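PDB 1J7X: interphotoreceptor retinoid-binding protein from Xenopus laevis, which probably binds and carries retinoids in the matrix around the photoreceptors, using modules such as this one with a fold of the ClpP/crotonase clan. Local coordinates for residues N17-S22 with T257-N262; L63-K68 with F247-T252; D77-E82 with V119-K124. All coordinates share one frame; numbering follows the deposited sequence.

Contact 1. Residues N17-S22 with T257-N262; sequences NNYAFS and TVPIIN
Tyr19 OH is gripped twice, by a hydrogen bond with Asp60 OD2 and a weak one with Arg24 NH1. The bond that crosses the contact is between backbones: Ala20 N reaches Pro259 O at 2.8 Å, nearly straight (160°) and in the carbonyl plane. A C-H contact runs the other way beside it, from Ile260 CA to Asn18 O (3.4 Å). Tyr19, the first residue past the helical geometry of helix 2-18, has CG anti to the backbone N (chi1 180°), which sets its ring beside the proline. Pro259 CG lies at the ring edge, 3.4 Å from Tyr19 CE1, while Phe21 N lies over one face. The helix end thus docks where strand 254-265, part of the antiparallel sheet, is interrupted at Ile260. Val258 CG1, anti to its backbone N, packs on Tyr19 CA (3.6 Å). Ala20 CB points toward 257-262 and meets Ile261 C; Asn262 ND2 lies 3.6 Å from Ala20 CB. That same ND2 sits over the centre of one face of the Phe21 ring, 3.1 Å above its plane, the amide tilted 58° to the ring. Asn262 OD1 accepts a hydrogen bond from Arg62 NH2.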
ATOM      1  N   ASN A  17       2.931   2.890  24.002  1.00 32.07           N
ATOM      2  CA  ASN A  17       4.169   3.265  23.355  1.00 32.38           C
ATOM      3  C   ASN A  17       4.223   3.100  21.838  1.00 30.49           C
ATOM      4  O   ASN A  17       5.036   3.730  21.222  1.00 29.01           O
ATOM      5  CB  ASN A  17       5.262   2.478  23.931  1.00 32.96           C
ATOM      6  CG  ASN A  17       5.419   2.759  25.427  1.00 36.43           C
ATOM      7  OD1 ASN A  17       5.489   3.944  25.835  1.00 40.96           O
ATOM      8  ND2 ASN A  17       5.485   1.702  26.228  1.00 38.90           N
ATOM      9  N   ASN A  18       3.302   2.341  21.272  1.00 28.52           N
ATOM     10  CA  ASN A  18       3.368   2.082  19.802  1.00 27.99           C
ATOM     11  C   ASN A  18       2.165   2.395  18.918  1.00 28.26           C
ATOM     12  O   ASN A  18       2.334   2.631  17.726  1.00 30.35           O
ATOM     13  CB  ASN A  18       3.792   0.657  19.596  1.00 27.25           C
ATOM     14  CG  ASN A  18       5.050   0.290  20.395  1.00 31.56           C
ATOM     15  OD1 ASN A  18       4.987  -0.278  21.500  1.00 33.72           O
ATOM     16  ND2 ASN A  18       6.157   0.466  19.796  1.00 26.74           N
ATOM     17  N   TYR A  19       0.966   2.361  19.476  1.00 26.14           N
ATOM     18  CA  TYR A  19      -0.250   2.465  18.653  1.00 26.37           C
ATOM     19  C   TYR A  19      -0.280   3.809  17.946  1.00 28.21           C
ATOM     20  O   TYR A  19      -0.298   4.882  18.613  1.00 27.41           O
ATOM     21  CB  TYR A  19      -1.491   2.290  19.521  1.00 22.48           C
ATOM     22  CG  TYR A  19      -2.775   2.386  18.802  1.00 22.33           C
ATOM     23  CD1 TYR A  19      -2.931   1.766  17.554  1.00 19.42           C
ATOM     24  CD2 TYR A  19      -3.863   3.012  19.330  1.00 21.25           C
ATOM     25  CE1 TYR A  19      -4.104   1.776  16.899  1.00 17.03           C
ATOM     26  CE2 TYR A  19      -5.045   3.128  18.578  1.00 21.19           C
ATOM     27  CZ  TYR A  19      -5.185   2.399  17.375  1.00 16.05           C
ATOM     28  OH  TYR A  19      -6.367   2.483  16.692  1.00 23.20           O
ATOM     29  N   ALA A  20      -0.369   3.768  16.624  1.00 27.25           N
ATOM     30  CA  ALA A  20      -0.376   5.015  15.839  1.00 28.83           C
ATOM     31  C   ALA A  20      -1.302   6.124  16.322  1.00 28.44           C
ATOM     32  O   ALA A  20      -0.980   7.296  16.184  1.00 28.66           O
ATOM     33  CB  ALA A  20      -0.716   4.750  14.424  1.00 27.68           C
ATOM     34  N   PHE A  21      -2.472   5.767  16.810  1.00 27.62           N
ATOM     35  CA  PHE A  21      -3.465   6.747  17.256  1.00 29.42           C
ATOM     36  C   PHE A  21      -3.248   7.016  18.770  1.00 30.72           C
ATOM     37  O   PHE A  21      -4.043   6.602  19.566  1.00 31.04           O
ATOM     38  CB  PHE A  21      -4.858   6.257  17.034  1.00 28.99           C
ATOM     39  CG  PHE A  21      -5.378   6.398  15.625  1.00 28.95           C
ATOM     40  CD1 PHE A  21      -5.645   7.640  15.098  1.00 29.94           C
ATOM     41  CD2 PHE A  21      -5.614   5.290  14.841  1.00 27.64           C
ATOM     42  CE1 PHE A  21      -6.117   7.762  13.915  1.00 29.05           C
ATOM     43  CE2 PHE A  21      -6.086   5.430  13.612  1.00 24.77           C
ATOM     44  CZ  PHE A  21      -6.347   6.644  13.123  1.00 29.44           C
ATOM     45  N   SER A  22      -2.184   7.734  19.116  1.00 31.24           N
ATOM     46  CA  SER A  22      -1.898   8.124  20.514  1.00 33.11           C
ATOM     47  C   SER A  22      -3.039   8.754  21.295  1.00 31.85           C
ATOM     48  O   SER A  22      -3.191   8.525  22.540  1.00 32.04           O
ATOM     49  CB  SER A  22      -0.623   8.958  20.542  1.00 36.23           C
ATOM     50  OG  SER A  22      -0.880  10.231  19.972  1.00 38.00           O
ATOM     51  N   THR A 257      -0.722  -7.354  16.773  1.00 18.38           N
ATOM     52  CA  THR A 257      -0.262  -6.535  15.691  1.00 20.05           C
ATOM     53  C   THR A 257      -0.806  -5.207  15.870  1.00 18.75           C
ATOM     54  O   THR A 257      -2.025  -5.038  16.116  1.00 18.29           O
ATOM     55  CB  THR A 257      -0.786  -7.041  14.282  1.00 22.76           C
ATOM     56  OG1 THR A 257      -0.374  -8.363  14.078  1.00 25.44           O
ATOM     57  CG2 THR A 257      -0.191  -6.194  13.150  1.00 21.82           C
ATOM     58  N   VAL A 258       0.111  -4.273  15.909  1.00 17.96           N
ATOM     59  CA  VAL A 258      -0.210  -2.885  16.172  1.00 20.93           C
ATOM     60  C   VAL A 258       0.201  -1.918  15.091  1.00 20.54           C
ATOM     61  O   VAL A 258       1.363  -1.898  14.666  1.00 20.95           O
ATOM     62  CB  VAL A 258       0.460  -2.434  17.519  1.00 19.06           C
ATOM     63  CG1 VAL A 258       0.113  -1.018  17.802  1.00 20.20           C
ATOM     64  CG2 VAL A 258       0.031  -3.341  18.629  1.00 20.28           C
ATOM     65  N   PRO A 259      -0.741  -1.117  14.573  1.00 21.30           N
ATOM     66  CA  PRO A 259      -0.334  -0.152  13.578  1.00 21.88           C
ATOM     67  C   PRO A 259       0.480   0.929  14.212  1.00 24.69           C
ATOM     68  O   PRO A 259       0.021   1.465  15.156  1.00 25.08           O
ATOM     69  CB  PRO A 259      -1.658   0.377  13.038  1.00 21.38           C
ATOM     70  CG  PRO A 259      -2.605   0.210  14.235  1.00 21.42           C
ATOM     71  CD  PRO A 259      -2.198  -1.086  14.794  1.00 22.00           C
ATOM     72  N   ILE A 260       1.721   1.115  13.784  1.00 24.92           N
ATOM     73  CA  ILE A 260       2.582   2.147  14.346  1.00 24.46           C
ATOM     74  C   ILE A 260       2.601   3.365  13.463  1.00 27.09           C
ATOM     75  O   ILE A 260       3.090   4.407  13.830  1.00 26.81           O
ATOM     76  CB  ILE A 260       4.000   1.635  14.510  1.00 25.45           C
ATOM     77  CG1 ILE A 260       4.602   1.341  13.088  1.00 28.68           C
ATOM     78  CG2 ILE A 260       4.082   0.359  15.369  1.00 22.42           C
ATOM     79  CD1 ILE A 260       6.084   1.001  13.120  1.00 35.94           C
ATOM     80  N   ILE A 261       2.001   3.286  12.274  1.00 25.27           N
ATOM     81  CA  ILE A 261       1.998   4.403  11.409  1.00 24.17           C
ATOM     82  C   ILE A 261       0.637   4.729  10.936  1.00 25.00           C
ATOM     83  O   ILE A 261      -0.143   3.792  10.563  1.00 23.62           O
ATOM     84  CB  ILE A 261       2.862   3.987  10.158  1.00 25.34           C
ATOM     85  CG1 ILE A 261       4.336   4.068  10.473  1.00 29.96           C
ATOM     86  CG2 ILE A 261       2.539   4.858   8.985  1.00 27.93           C
ATOM     87  CD1 ILE A 261       5.244   3.397   9.494  1.00 32.08           C
ATOM     88  N   ASN A 262       0.318   5.987  10.800  1.00 25.59           N
ATOM     89  CA  ASN A 262      -0.942   6.408  10.228  1.00 23.69           C
ATOM     90  C   ASN A 262      -0.603   7.018   8.892  1.00 23.30           C
ATOM     91  O   ASN A 262       0.472   7.685   8.756  1.00 25.33           O
ATOM     92  CB  ASN A 262      -1.706   7.429  11.140  1.00 23.73           C
ATOM     93  CG  ASN A 262      -2.751   6.725  12.012  1.00 25.57           C
ATOM     94  OD1 ASN A 262      -3.195   5.580  11.656  1.00 22.64           O
ATOM     95  ND2 ASN A 262      -2.999   7.237  13.186  1.00 26.36           N
TER

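Contact 2. Residues L63-K68 with F247-T252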
ATOM      1  N   LEU A  63      -5.279  -3.187  14.431  1.00 20.11           N
ATOM      2  CA  LEU A  63      -4.916  -3.530  15.768  1.00 17.93           C
ATOM      3  C   LEU A  63      -5.659  -4.779  16.065  1.00 19.11           C
ATOM      4  O   LEU A  63      -6.888  -4.776  16.253  1.00 18.48           O
ATOM      5  CB  LEU A  63      -5.344  -2.395  16.716  1.00 18.44           C
ATOM      6  CG  LEU A  63      -5.236  -2.608  18.177  1.00 18.53           C
ATOM      7  CD1 LEU A  63      -3.758  -2.883  18.459  1.00 24.70           C
ATOM      8  CD2 LEU A  63      -5.776  -1.401  18.990  1.00 22.29           C
ATOM      9  N   VAL A  64      -4.936  -5.879  16.172  1.00 16.33           N
ATOM     10  CA  VAL A  64      -5.549  -7.139  16.448  1.00 19.45           C
ATOM     11  C   VAL A  64      -4.680  -8.179  17.171  1.00 17.20           C
ATOM     12  O   VAL A  64      -3.479  -8.341  16.872  1.00 15.66           O
ATOM     13  CB  VAL A  64      -6.093  -7.792  15.124  1.00 21.31           C
ATOM     14  CG1 VAL A  64      -5.029  -7.749  14.088  1.00 24.91           C
ATOM     15  CG2 VAL A  64      -6.657  -9.196  15.333  1.00 22.23           C
ATOM     16  N   LEU A  65      -5.288  -8.810  18.136  1.00 20.67           N
ATOM     17  CA  LEU A  65      -4.659  -9.893  18.855  1.00 21.43           C
ATOM     18  C   LEU A  65      -4.888 -11.155  18.098  1.00 23.50           C
ATOM     19  O   LEU A  65      -6.022 -11.465  17.689  1.00 22.86           O
ATOM     20  CB  LEU A  65      -5.207 -10.083  20.253  1.00 23.14           C
ATOM     21  CG  LEU A  65      -4.711  -9.072  21.319  1.00 21.33           C
ATOM     22  CD1 LEU A  65      -5.424  -7.776  21.337  1.00 20.43           C
ATOM     23  CD2 LEU A  65      -4.867  -9.676  22.794  1.00 26.94           C
ATOM     24  N   LYS A  66      -3.816 -11.904  17.928  1.00 23.72           N
ATOM     25  CA  LYS A  66      -3.970 -13.138  17.189  1.00 28.58           C
ATOM     26  C   LYS A  66      -3.019 -14.232  17.799  1.00 26.91           C
ATOM     27  O   LYS A  66      -2.085 -13.933  18.576  1.00 26.64           O
ATOM     28  CB  LYS A  66      -3.529 -12.953  15.749  1.00 31.41           C
ATOM     29  CG  LYS A  66      -4.394 -12.010  14.920  1.00 32.55           C
ATOM     30  CD  LYS A  66      -3.879 -12.008  13.481  1.00 34.64           C
ATOM     31  CE  LYS A  66      -4.707 -11.147  12.633  1.00 40.94           C
ATOM     32  NZ  LYS A  66      -4.171 -11.176  11.231  1.00 38.18           N
ATOM     33  N   SER A  67      -3.243 -15.463  17.378  1.00 29.64           N
ATOM     34  CA  SER A  67      -2.319 -16.535  17.817  1.00 32.75           C
ATOM     35  C   SER A  67      -0.985 -16.199  17.145  1.00 34.91           C
ATOM     36  O   SER A  67      -0.990 -15.657  16.069  1.00 34.53           O
ATOM     37  CB  SER A  67      -2.877 -17.893  17.350  1.00 33.35           C
ATOM     38  OG  SER A  67      -1.834 -18.833  17.363  1.00 39.57           O
ATOM     39  N   LYS A  68       0.150 -16.445  17.791  1.00 36.54           N
ATOM     40  CA  LYS A  68       1.463 -16.173  17.251  1.00 39.59           C
ATOM     41  C   LYS A  68       1.642 -16.911  15.960  1.00 41.48           C
ATOM     42  O   LYS A  68       2.401 -16.509  15.134  1.00 41.48           O
ATOM     43  CB  LYS A  68       2.562 -16.570  18.230  1.00 41.36           C
ATOM     44  CG  LYS A  68       2.684 -15.693  19.422  1.00 43.62           C
ATOM     45  CD  LYS A  68       3.864 -16.118  20.337  1.00 48.15           C
ATOM     46  CE  LYS A  68       3.963 -15.278  21.596  1.00 44.21           C
ATOM     47  NZ  LYS A  68       5.095 -15.765  22.487  1.00 50.88           N
ATOM     48  N   PHE A 247       3.883  -7.657  18.193  1.00 29.78           N
ATOM     49  CA  PHE A 247       4.442  -7.765  19.554  1.00 31.60           C
ATOM     50  C   PHE A 247       3.940  -9.012  20.243  1.00 31.54           C
ATOM     51  O   PHE A 247       2.771  -9.181  20.443  1.00 30.23           O
ATOM     52  CB  PHE A 247       4.073  -6.521  20.364  1.00 29.39           C
ATOM     53  CG  PHE A 247       4.542  -5.221  19.759  1.00 32.67           C
ATOM     54  CD1 PHE A 247       3.812  -4.557  18.783  1.00 27.75           C
ATOM     55  CD2 PHE A 247       5.684  -4.576  20.255  1.00 30.65           C
ATOM     56  CE1 PHE A 247       4.270  -3.426  18.203  1.00 29.85           C
ATOM     57  CE2 PHE A 247       6.075  -3.312  19.741  1.00 30.97           C
ATOM     58  CZ  PHE A 247       5.374  -2.758  18.707  1.00 31.66           C
ATOM     59  N   PRO A 248       4.825  -9.931  20.581  1.00 32.69           N
ATOM     60  CA  PRO A 248       4.423 -11.176  21.176  1.00 35.39           C
ATOM     61  C   PRO A 248       4.130 -10.923  22.608  1.00 34.86           C
ATOM     62  O   PRO A 248       4.564  -9.889  23.139  1.00 35.87           O
ATOM     63  CB  PRO A 248       5.685 -12.059  20.996  1.00 37.15           C
ATOM     64  CG  PRO A 248       6.743 -11.066  21.225  1.00 35.84           C
ATOM     65  CD  PRO A 248       6.267  -9.864  20.390  1.00 35.65           C
ATOM     66  N   PHE A 249       3.259 -11.727  23.152  1.00 35.68           N
ATOM     67  CA  PHE A 249       2.934 -11.611  24.571  1.00 36.22           C
ATOM     68  C   PHE A 249       3.764 -12.681  25.254  1.00 36.28           C
ATOM     69  O   PHE A 249       3.425 -13.888  25.132  1.00 36.85           O
ATOM     70  CB  PHE A 249       1.446 -11.888  24.856  1.00 33.76           C
ATOM     71  CG  PHE A 249       0.510 -10.730  24.442  1.00 30.94           C
ATOM     72  CD1 PHE A 249       0.565  -9.530  25.088  1.00 32.75           C
ATOM     73  CD2 PHE A 249      -0.332 -10.860  23.382  1.00 28.81           C
ATOM     74  CE1 PHE A 249      -0.202  -8.462  24.670  1.00 28.63           C
ATOM     75  CE2 PHE A 249      -1.160  -9.843  22.999  1.00 23.67           C
ATOM     76  CZ  PHE A 249      -1.059  -8.624  23.650  1.00 24.39           C
ATOM     77  N   GLY A 250       4.815 -12.255  25.926  1.00 38.74           N
ATOM     78  CA  GLY A 250       5.651 -13.183  26.692  1.00 41.33           C
ATOM     79  C   GLY A 250       4.817 -14.160  27.494  1.00 43.28           C
ATOM     80  O   GLY A 250       3.734 -13.800  28.060  1.00 44.40           O
ATOM     81  N   ASP A 251       5.273 -15.419  27.472  1.00 45.14           N
ATOM     82  CA  ASP A 251       4.665 -16.529  28.183  1.00 46.60           C
ATOM     83  C   ASP A 251       3.360 -16.997  27.620  1.00 44.42           C
ATOM     84  O   ASP A 251       2.593 -17.673  28.319  1.00 44.99           O
ATOM     85  CB  ASP A 251       4.504 -16.153  29.682  1.00 48.57           C
ATOM     86  CG  ASP A 251       5.845 -15.684  30.328  1.00 53.09           C
ATOM     87  OD1 ASP A 251       6.247 -14.491  30.162  1.00 55.48           O
ATOM     88  OD2 ASP A 251       6.557 -16.474  31.005  1.00 59.74           O
ATOM     89  N   THR A 252       3.087 -16.669  26.353  1.00 41.01           N
ATOM     90  CA  THR A 252       1.812 -17.083  25.789  1.00 38.19           C
ATOM     91  C   THR A 252       1.987 -17.449  24.360  1.00 35.73           C
ATOM     92  O   THR A 252       3.016 -17.205  23.804  1.00 36.06           O
ATOM     93  CB  THR A 252       0.808 -15.942  25.795  1.00 40.14           C
ATOM     94  OG1 THR A 252       1.102 -15.059  24.696  1.00 34.19           O
ATOM     95  CG2 THR A 252       0.896 -15.118  27.132  1.00 39.13           C
TER
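One hydrogen bond joins the segments. Lys68 carries CG anti to its carbonyl carbon (chi1 -71°) and is extended beyond, so its chain reaches across like a rod and the ammonium donates to Thr252 O, NZ to O 2.9 Å, nearly along the C=O axis (161°). Two more bonds are internal to 247-252: Thr252 OG1 gives its proton to a lone pair of Phe249 O, a short 2.6 Å bond, and Thr252 N adds a weak one to the same oxygen. The weak backbone bond closes a type II beta turn from Phe249 to Thr252, and the hydroxyl, itself also bonded to Leu254 N, reinforces it. Lys68 NZ stands 3.6 Å from Phe249 O, near enough for its charge probably to polarise that carbonyl. The turn lies in the link of the hairpin between strands 244-248 and 254-265; strand 64-67 pairs with 254-265 as well, so the lysine spans from just past the end of one neighbour of that strand to the loop after the other. An alanine here would remove the ammonium and the aliphatic arm, and would probably leave Thr252 O without this charged donor and Pro248 with less cover. The apolar contacts are two. Lys68 CE rests against Pro248 CB (3.7 Å), the chains crossing obliquely, on the exposed side. Deeper, Leu65 and Phe249 both carry CG beside the backbone N, anti to the carbonyl carbon, which brings their ends together: Leu65 CD2 approaches Phe249 CE2 at 3.7 Å, the side chains crossing at about a right angle. Leu65 also leans on Leu54 of helix 43-58, and Phe249 on Leu254, Val256 and Gln10.

Contact 3. Residues D77-E82 with V119-K124; sequences DSIQAE and VSVIAK
One flat group meets the helix, the peptide joining Gln80 to Ala81: it carries Val121 CG2 over one face, the methyl 3.2 Å from Ala81 N. The loop 77-82, between strand 64-67 and helix 88-98, is laid over the first turn of helix 119-137, which makes the beta-alpha-beta crossover from strand 108-112 to its parallel neighbour 142-146. The Gln80 side-chain amide, a second flat group, turns away from the helix and folds back along its own loop: each of its three torsions is near -60°, and the curled chain brings NE2 to Ser78 O (2.8 Å). That oxygen lies close to the plane of the Gln80 amide, yet the nitrogen stands well above the plane of the Ser78 carbonyl, away from its lone pairs. Val121 is the buried residue among those that touch. Its two methyls divide the work: CG1, anti to the backbone N (chi1 174°), meets Ile79 CG2 at 3.9 Å, while CG2, beside that N, lies against the backbone of 79-81, also approaching Ile79 O. Ile84, further along the loop, adds another side chain against Val121. Ser120 brings only van der Waals contact here; its hydroxyl is hydrogen-bonded to Asp118, just ahead of the helix. Nearer the surface, Ala81 CB touches Val121 CG2 at 3.8 Å and sits 3.7 Å from Ser120 OG.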
ATOM      1  N   ASP A  77      10.708 -10.126  -1.620  1.00 76.65           N
ATOM      2  CA  ASP A  77      12.068 -10.150  -2.110  1.00 74.40           C
ATOM      3  C   ASP A  77      12.115  -9.679  -3.548  1.00 71.86           C
ATOM      4  O   ASP A  77      12.000 -10.459  -4.488  1.00 71.87           O
ATOM      5  CB  ASP A  77      12.648 -11.556  -1.986  1.00 74.85           C
ATOM      6  CG  ASP A  77      12.654 -12.061  -0.531  1.00 76.03           C
ATOM      7  OD1 ASP A  77      13.435 -11.508   0.291  1.00 75.70           O
ATOM      8  OD2 ASP A  77      11.926 -13.010  -0.122  1.00 76.42           O
ATOM      9  N   SER A  78      12.310  -8.384  -3.711  1.00 68.66           N
ATOM     10  CA  SER A  78      12.406  -7.803  -5.028  1.00 66.33           C
ATOM     11  C   SER A  78      13.874  -7.560  -5.409  1.00 63.74           C
ATOM     12  O   SER A  78      14.777  -7.847  -4.629  1.00 62.37           O
ATOM     13  CB  SER A  78      11.584  -6.518  -5.066  1.00 66.44           C
ATOM     14  OG  SER A  78      11.938  -5.631  -4.037  1.00 66.73           O
ATOM     15  N   ILE A  79      14.092  -7.048  -6.619  1.00 61.62           N
ATOM     16  CA  ILE A  79      15.425  -6.758  -7.132  1.00 61.18           C
ATOM     17  C   ILE A  79      16.205  -5.931  -6.132  1.00 59.35           C
ATOM     18  O   ILE A  79      15.743  -4.866  -5.785  1.00 59.69           O
ATOM     19  CB  ILE A  79      15.337  -5.959  -8.453  1.00 61.34           C
ATOM     20  CG1 ILE A  79      14.494  -6.705  -9.509  1.00 63.48           C
ATOM     21  CG2 ILE A  79      16.748  -5.694  -9.000  1.00 62.55           C
ATOM     22  CD1 ILE A  79      15.026  -8.064  -9.817  1.00 64.85           C
ATOM     23  N   GLN A  80      17.367  -6.403  -5.690  1.00 57.54           N
ATOM     24  CA  GLN A  80      18.186  -5.676  -4.689  1.00 57.01           C
ATOM     25  C   GLN A  80      19.271  -4.872  -5.374  1.00 56.47           C
ATOM     26  O   GLN A  80      19.805  -5.292  -6.402  1.00 53.71           O
ATOM     27  CB  GLN A  80      18.830  -6.652  -3.737  1.00 56.75           C
ATOM     28  CG  GLN A  80      17.804  -7.377  -2.939  1.00 56.51           C
ATOM     29  CD  GLN A  80      16.932  -6.437  -2.145  1.00 55.41           C
ATOM     30  OE1 GLN A  80      17.435  -5.671  -1.333  1.00 56.00           O
ATOM     31  NE2 GLN A  80      15.626  -6.494  -2.370  1.00 52.42           N
ATOM     32  N   ALA A  81      19.606  -3.728  -4.796  1.00 56.32           N
ATOM     33  CA  ALA A  81      20.640  -2.863  -5.371  1.00 57.95           C
ATOM     34  C   ALA A  81      21.961  -3.580  -5.511  1.00 58.42           C
ATOM     35  O   ALA A  81      22.673  -3.409  -6.519  1.00 58.37           O
ATOM     36  CB  ALA A  81      20.814  -1.560  -4.543  1.00 58.00           C
ATOM     37  N   GLU A  82      22.254  -4.406  -4.511  1.00 60.08           N
ATOM     38  CA  GLU A  82      23.513  -5.158  -4.458  1.00 60.86           C
ATOM     39  C   GLU A  82      23.582  -6.263  -5.514  1.00 60.48           C
ATOM     40  O   GLU A  82      24.601  -6.989  -5.593  1.00 62.54           O
ATOM     41  CB  GLU A  82      23.723  -5.746  -3.066  1.00 61.55           C
ATOM     42  CG  GLU A  82      22.502  -6.409  -2.471  1.00 64.66           C
ATOM     43  CD  GLU A  82      22.709  -6.768  -1.013  1.00 69.13           C
ATOM     44  OE1 GLU A  82      23.632  -7.604  -0.739  1.00 70.96           O
ATOM     45  OE2 GLU A  82      21.963  -6.203  -0.150  1.00 70.32           O
ATOM     46  N   VAL A 119      13.908   2.574  -4.067  1.00 20.00           N
ATOM     47  CA  VAL A 119      14.280   3.705  -4.887  1.00 18.80           C
ATOM     48  C   VAL A 119      15.792   3.644  -5.312  1.00 21.93           C
ATOM     49  O   VAL A 119      16.177   4.230  -6.324  1.00 18.06           O
ATOM     50  CB  VAL A 119      13.852   5.046  -4.251  1.00 20.90           C
ATOM     51  CG1 VAL A 119      14.712   5.371  -3.058  1.00 17.79           C
ATOM     52  CG2 VAL A 119      13.842   6.165  -5.298  1.00 25.78           C
ATOM     53  N   SER A 120      16.619   2.944  -4.502  1.00 19.95           N
ATOM     54  CA  SER A 120      18.051   2.886  -4.851  1.00 23.92           C
ATOM     55  C   SER A 120      18.263   2.085  -6.136  1.00 23.40           C
ATOM     56  O   SER A 120      19.202   2.353  -6.879  1.00 23.01           O
ATOM     57  CB  SER A 120      18.862   2.397  -3.686  1.00 22.81           C
ATOM     58  OG  SER A 120      18.518   1.076  -3.292  1.00 28.31           O
ATOM     59  N   VAL A 121      17.384   1.109  -6.373  1.00 21.57           N
ATOM     60  CA  VAL A 121      17.389   0.291  -7.528  1.00 20.57           C
ATOM     61  C   VAL A 121      16.852   1.036  -8.702  1.00 21.56           C
ATOM     62  O   VAL A 121      17.455   1.060  -9.800  1.00 19.83           O
ATOM     63  CB  VAL A 121      16.668  -0.993  -7.283  1.00 23.44           C
ATOM     64  CG1 VAL A 121      16.560  -1.788  -8.606  1.00 23.54           C
ATOM     65  CG2 VAL A 121      17.393  -1.819  -6.134  1.00 24.11           C
ATOM     66  N   ILE A 122      15.711   1.719  -8.512  1.00 20.95           N
ATOM     67  CA  ILE A 122      15.118   2.463  -9.561  1.00 22.43           C
ATOM     68  C   ILE A 122      16.041   3.518 -10.074  1.00 22.74           C
ATOM     69  O   ILE A 122      16.047   3.805 -11.268  1.00 22.15           O
ATOM     70  CB  ILE A 122      13.753   3.130  -9.227  1.00 21.26           C
ATOM     71  CG1 ILE A 122      12.730   2.078  -8.827  1.00 24.20           C
ATOM     72  CG2 ILE A 122      13.207   4.000 -10.381  1.00 24.42           C
ATOM     73  CD1 ILE A 122      12.400   1.096  -9.981  1.00 27.20           C
ATOM     74  N   ALA A 123      16.864   4.063  -9.177  1.00 22.84           N
ATOM     75  CA  ALA A 123      17.838   5.088  -9.588  1.00 23.71           C
ATOM     76  C   ALA A 123      18.755   4.551 -10.687  1.00 22.30           C
ATOM     77  O   ALA A 123      18.847   5.123 -11.812  1.00 21.90           O
ATOM     78  CB  ALA A 123      18.666   5.486  -8.384  1.00 21.60           C
ATOM     79  N   LYS A 124      19.354   3.408 -10.435  1.00 21.92           N
ATOM     80  CA  LYS A 124      20.237   2.759 -11.457  1.00 21.60           C
ATOM     81  C   LYS A 124      19.513   2.267 -12.732  1.00 20.65           C
ATOM     82  O   LYS A 124      20.073   2.347 -13.845  1.00 20.40           O
ATOM     83  CB  LYS A 124      20.900   1.581 -10.796  1.00 24.03           C
ATOM     84  CG  LYS A 124      21.866   2.021  -9.638  1.00 30.25           C
ATOM     85  CD  LYS A 124      22.973   3.014 -10.146  1.00 33.20           C
ATOM     86  CE  LYS A 124      23.946   3.565  -9.038  1.00 40.85           C
ATOM     87  NZ  LYS A 124      23.278   4.608  -7.982  1.00 35.39           N
TER

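Contacts 1 and 2 serve the same antiparallel sheet, and strand 254-265 ties them together: its Thr257 N probably bonds to Val64 O, and Pro259 packs on Leu63. Contact 1 is buried and docks a helix end through a backbone hydrogen bond, proline packing and an amide over a ring. Contact 2, partly buried, adds a charged arm near the surface to a leucine-phenylalanine contact beneath. Contact 3 lies apart, its nearest atoms about 16 Å from contact 1 and about 18 Å from contact 2; a surface patch on a crossover helix, it rests on methyl packing. Along the chain contact 3 nests inside contact 2, itself nested inside contact 1.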